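Local coordinates for DUF115 domain-containing protein (Magnetospirillum magneticum AMB-1, PDB 5MU5) that probably glycosylates flagellin as a Maf-family glycosyltransferase and is involved in the formation of bacterial flagella, at residues A[92-97]-A[595-600]. Sequence-based numbering, arbitrary orientation.
Sequences LIVKRF and RGTLMM
Val-94 and Ile-93, on the first turn of helix 92-107, pack against Thr-597 and Met-600, which sit one turn apart on helix 589-609. The contact is mainly apolar, and no hydrogen bond joins the two segments. Val-94 makes the largest single contribution, chiefly through CG2, whose nearest neighbour is the backbone O of Thr-597 at 3.3 Å. The same methyl meets CB of Met-600 at 3.8 Å, and the two side chains cross at about a right angle. A chi1 of 174° sets CG2 of Val-94 beside the backbone N and anti to the carbonyl carbon, the position from which it reaches both partners. Beyond its CB the methionine chain bends at chi2 and chi3 and leads away from residues 92-97. A glycine in place of Val-94 would probably leave a gap beside the carbonyl of Thr-597 and strip Met-600 CB of its apolar partner here. Ile-93 adds a methyl-to-methyl touch, its CG2 lying 3.7 Å from CG2 of Thr-597, with the two side chains again crossing at about a right angle.

In Thr-597, chi1 of -63° sets CG2 anti to the backbone N, where it meets Ile-93, and OG1 beside that N. The hydroxyl is engaged outside the two segments: OG1 is hydrogen-bonded to Leu-242 N and to OD1 of Asp-91, whose OD2 accepts the N-H of Val-94, so this one carboxylate ties the start of helix 92-107 to the threonine.

The segment axes approach to 9.3 Å and run nearly parallel, crossing at -22°. Met-632 and Met-636 of helix 618-646 pack against Ile-93 and Thr-597, respectively. The arrangement is that of near-parallel helix packing, here joining helix 92-107 of the Maf N-terminal domain to helix 589-609 of the C-terminal helical bundle.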
ATOM      1  N   LEU A  92       3.886  16.893  -9.834  1.00 47.95           N
ATOM      2  CA  LEU A  92       4.443  17.934 -10.713  1.00 51.90           C
ATOM      3  C   LEU A  92       5.900  17.675 -11.118  1.00 48.94           C
ATOM      4  O   LEU A  92       6.310  17.966 -12.233  1.00 48.72           O
ATOM      5  CB  LEU A  92       4.366  19.296 -10.023  1.00 52.73           C
ATOM      6  CG  LEU A  92       2.974  19.709  -9.540  1.00 57.35           C
ATOM      7  CD1 LEU A  92       3.076  20.975  -8.700  1.00 61.47           C
ATOM      8  CD2 LEU A  92       2.017  19.878 -10.717  1.00 57.28           C
ATOM      9  N   ILE A  93       6.677  17.117 -10.211  1.00 44.93           N
ATOM     10  CA  ILE A  93       8.068  16.874 -10.499  1.00 44.26           C
ATOM     11  C   ILE A  93       8.254  15.798 -11.564  1.00 42.13           C
ATOM     12  O   ILE A  93       9.047  15.958 -12.477  1.00 42.14           O
ATOM     13  CB  ILE A  93       8.823  16.563  -9.212  1.00 45.17           C
ATOM     14  CG1 ILE A  93       8.822  17.831  -8.354  1.00 49.24           C
ATOM     15  CG2 ILE A  93      10.238  16.117  -9.529  1.00 45.94           C
ATOM     16  CD1 ILE A  93       9.416  17.661  -6.986  1.00 51.27           C
ATOM     17  N   VAL A  94       7.506  14.718 -11.460  1.00 41.88           N
ATOM     18  CA  VAL A  94       7.604  13.658 -12.432  1.00 43.68           C
ATOM     19  C   VAL A  94       7.005  14.113 -13.744  1.00 44.45           C
ATOM     20  O   VAL A  94       7.500  13.754 -14.789  1.00 44.90           O
ATOM     21  CB  VAL A  94       6.936  12.371 -11.931  1.00 43.36           C
ATOM     22  CG1 VAL A  94       6.911  11.305 -13.029  1.00 43.89           C
ATOM     23  CG2 VAL A  94       7.698  11.855 -10.729  1.00 45.27           C
ATOM     24  N   LYS A  95       5.961  14.930 -13.674  1.00 46.99           N
ATOM     25  CA  LYS A  95       5.288  15.431 -14.853  1.00 48.64           C
ATOM     26  C   LYS A  95       6.282  16.200 -15.719  1.00 47.18           C
ATOM     27  O   LYS A  95       6.373  15.981 -16.924  1.00 47.79           O
ATOM     28  CB  LYS A  95       4.136  16.328 -14.417  1.00 54.53           C
ATOM     29  CG  LYS A  95       3.169  16.718 -15.517  1.00 61.44           C
ATOM     30  CD  LYS A  95       2.345  17.933 -15.104  1.00 66.49           C
ATOM     31  CE  LYS A  95       1.470  18.425 -16.244  1.00 71.11           C
ATOM     32  NZ  LYS A  95       1.058  19.835 -16.003  1.00 74.93           N
ATOM     33  N   ARG A  96       7.032  17.092 -15.085  1.00 47.61           N
ATOM     34  CA  ARG A  96       8.057  17.894 -15.747  1.00 48.55           C
ATOM     35  C   ARG A  96       9.152  17.000 -16.348  1.00 45.07           C
ATOM     36  O   ARG A  96       9.606  17.196 -17.467  1.00 46.08           O
ATOM     37  CB  ARG A  96       8.704  18.839 -14.731  1.00 51.35           C
ATOM     38  CG  ARG A  96       9.586  19.904 -15.340  1.00 57.20           C
ATOM     39  CD  ARG A  96       8.699  21.017 -15.879  1.00 64.81           C
ATOM     40  NE  ARG A  96       9.278  21.703 -17.019  1.00 69.54           N
ATOM     41  CZ  ARG A  96       8.677  22.681 -17.690  1.00 74.52           C
ATOM     42  NH1 ARG A  96       7.464  23.095 -17.342  1.00 77.59           N
ATOM     43  NH2 ARG A  96       9.288  23.242 -18.724  1.00 79.38           N
ATOM     44  N   PHE A  97       9.592  16.031 -15.568  1.00 41.18           N
ATOM     45  CA  PHE A  97      10.605  15.108 -16.012  1.00 40.55           C
ATOM     46  C   PHE A  97      10.137  14.378 -17.270  1.00 39.38           C
ATOM     47  O   PHE A  97      10.875  14.291 -18.257  1.00 36.60           O
ATOM     48  CB  PHE A  97      10.934  14.096 -14.899  1.00 37.42           C
ATOM     49  CG  PHE A  97      11.796  12.950 -15.352  1.00 36.12           C
ATOM     50  CD1 PHE A  97      13.143  13.136 -15.622  1.00 38.64           C
ATOM     51  CD2 PHE A  97      11.267  11.683 -15.496  1.00 36.36           C
ATOM     52  CE1 PHE A  97      13.944  12.078 -16.030  1.00 38.05           C
ATOM     53  CE2 PHE A  97      12.050  10.623 -15.910  1.00 36.85           C
ATOM     54  CZ  PHE A  97      13.393  10.822 -16.181  1.00 37.30           C
ATOM     55  N   ARG A 595      11.333   8.875  -2.224  1.00 40.15           N
ATOM     56  CA  ARG A 595      11.157   7.602  -2.949  1.00 40.01           C
ATOM     57  C   ARG A 595       9.987   7.555  -3.934  1.00 39.53           C
ATOM     58  O   ARG A 595      10.088   6.923  -4.975  1.00 38.59           O
ATOM     59  CB  ARG A 595      11.037   6.422  -1.983  1.00 39.83           C
ATOM     60  CG  ARG A 595       9.776   6.450  -1.143  1.00 40.98           C
ATOM     61  CD  ARG A 595       9.797   5.443  -0.021  1.00 41.50           C
ATOM     62  NE  ARG A 595       8.461   5.323   0.548  1.00 45.80           N
ATOM     63  CZ  ARG A 595       8.085   4.382   1.406  1.00 48.67           C
ATOM     64  NH1 ARG A 595       8.951   3.471   1.823  1.00 46.93           N
ATOM     65  NH2 ARG A 595       6.837   4.360   1.854  1.00 50.52           N
ATOM     66  N   GLY A 596       8.874   8.185  -3.594  1.00 39.01           N
ATOM     67  CA  GLY A 596       7.700   8.150  -4.453  1.00 39.71           C
ATOM     68  C   GLY A 596       7.982   8.885  -5.743  1.00 40.58           C
ATOM     69  O   GLY A 596       7.675   8.400  -6.835  1.00 41.29           O
ATOM     70  N   THR A 597       8.598  10.048  -5.612  1.00 40.11           N
ATOM     71  CA  THR A 597       8.891  10.863  -6.751  1.00 40.81           C
ATOM     72  C   THR A 597       9.926  10.188  -7.648  1.00 43.01           C
ATOM     73  O   THR A 597       9.656   9.973  -8.842  1.00 42.13           O
ATOM     74  CB  THR A 597       9.277  12.255  -6.282  1.00 41.63           C
ATOM     75  OG1 THR A 597       8.134  12.824  -5.611  1.00 40.83           O
ATOM     76  CG2 THR A 597       9.690  13.142  -7.457  1.00 42.27           C
ATOM     77  N   LEU A 598      11.066   9.790  -7.081  1.00 41.68           N
ATOM     78  CA  LEU A 598      12.110   9.115  -7.875  1.00 43.24           C
ATOM     79  C   LEU A 598      11.673   7.783  -8.531  1.00 43.58           C
ATOM     80  O   LEU A 598      12.043   7.501  -9.680  1.00 39.76           O
ATOM     81  CB  LEU A 598      13.371   8.889  -7.045  1.00 45.87           C
ATOM     82  CG  LEU A 598      14.040  10.145  -6.476  1.00 48.65           C
ATOM     83  CD1 LEU A 598      15.298   9.755  -5.729  1.00 51.03           C
ATOM     84  CD2 LEU A 598      14.358  11.171  -7.549  1.00 49.91           C
ATOM     85  N   MET A 599      10.886   6.975  -7.820  1.00 42.59           N
ATOM     86  CA  MET A 599      10.420   5.698  -8.365  1.00 46.38           C
ATOM     87  C   MET A 599       9.407   5.881  -9.484  1.00 45.72           C
ATOM     88  O   MET A 599       9.355   5.084 -10.411  1.00 46.64           O
ATOM     89  CB  MET A 599       9.828   4.786  -7.284  1.00 50.98           C
ATOM     90  CG  MET A 599      10.851   4.108  -6.374  1.00 57.26           C
ATOM     91  SD  MET A 599      11.983   2.965  -7.210  1.00 66.66           S
ATOM     92  CE  MET A 599      13.330   4.048  -7.656  1.00 68.42           C
ATOM     93  N   MET A 600       8.603   6.920  -9.402  1.00 42.55           N
ATOM     94  CA  MET A 600       7.691   7.203 -10.469  1.00 45.82           C
ATOM     95  C   MET A 600       8.429   7.709 -11.694  1.00 42.56           C
ATOM     96  O   MET A 600       8.035   7.374 -12.824  1.00 38.50           O
ATOM     97  CB  MET A 600       6.664   8.216 -10.023  1.00 53.13           C
ATOM     98  CG  MET A 600       5.750   7.591  -9.007  1.00 64.60           C
ATOM     99  SD  MET A 600       4.996   6.101  -9.682  1.00 77.42           S
ATOM    100  CE  MET A 600       3.825   6.909 -10.798  1.00 77.09           C
TER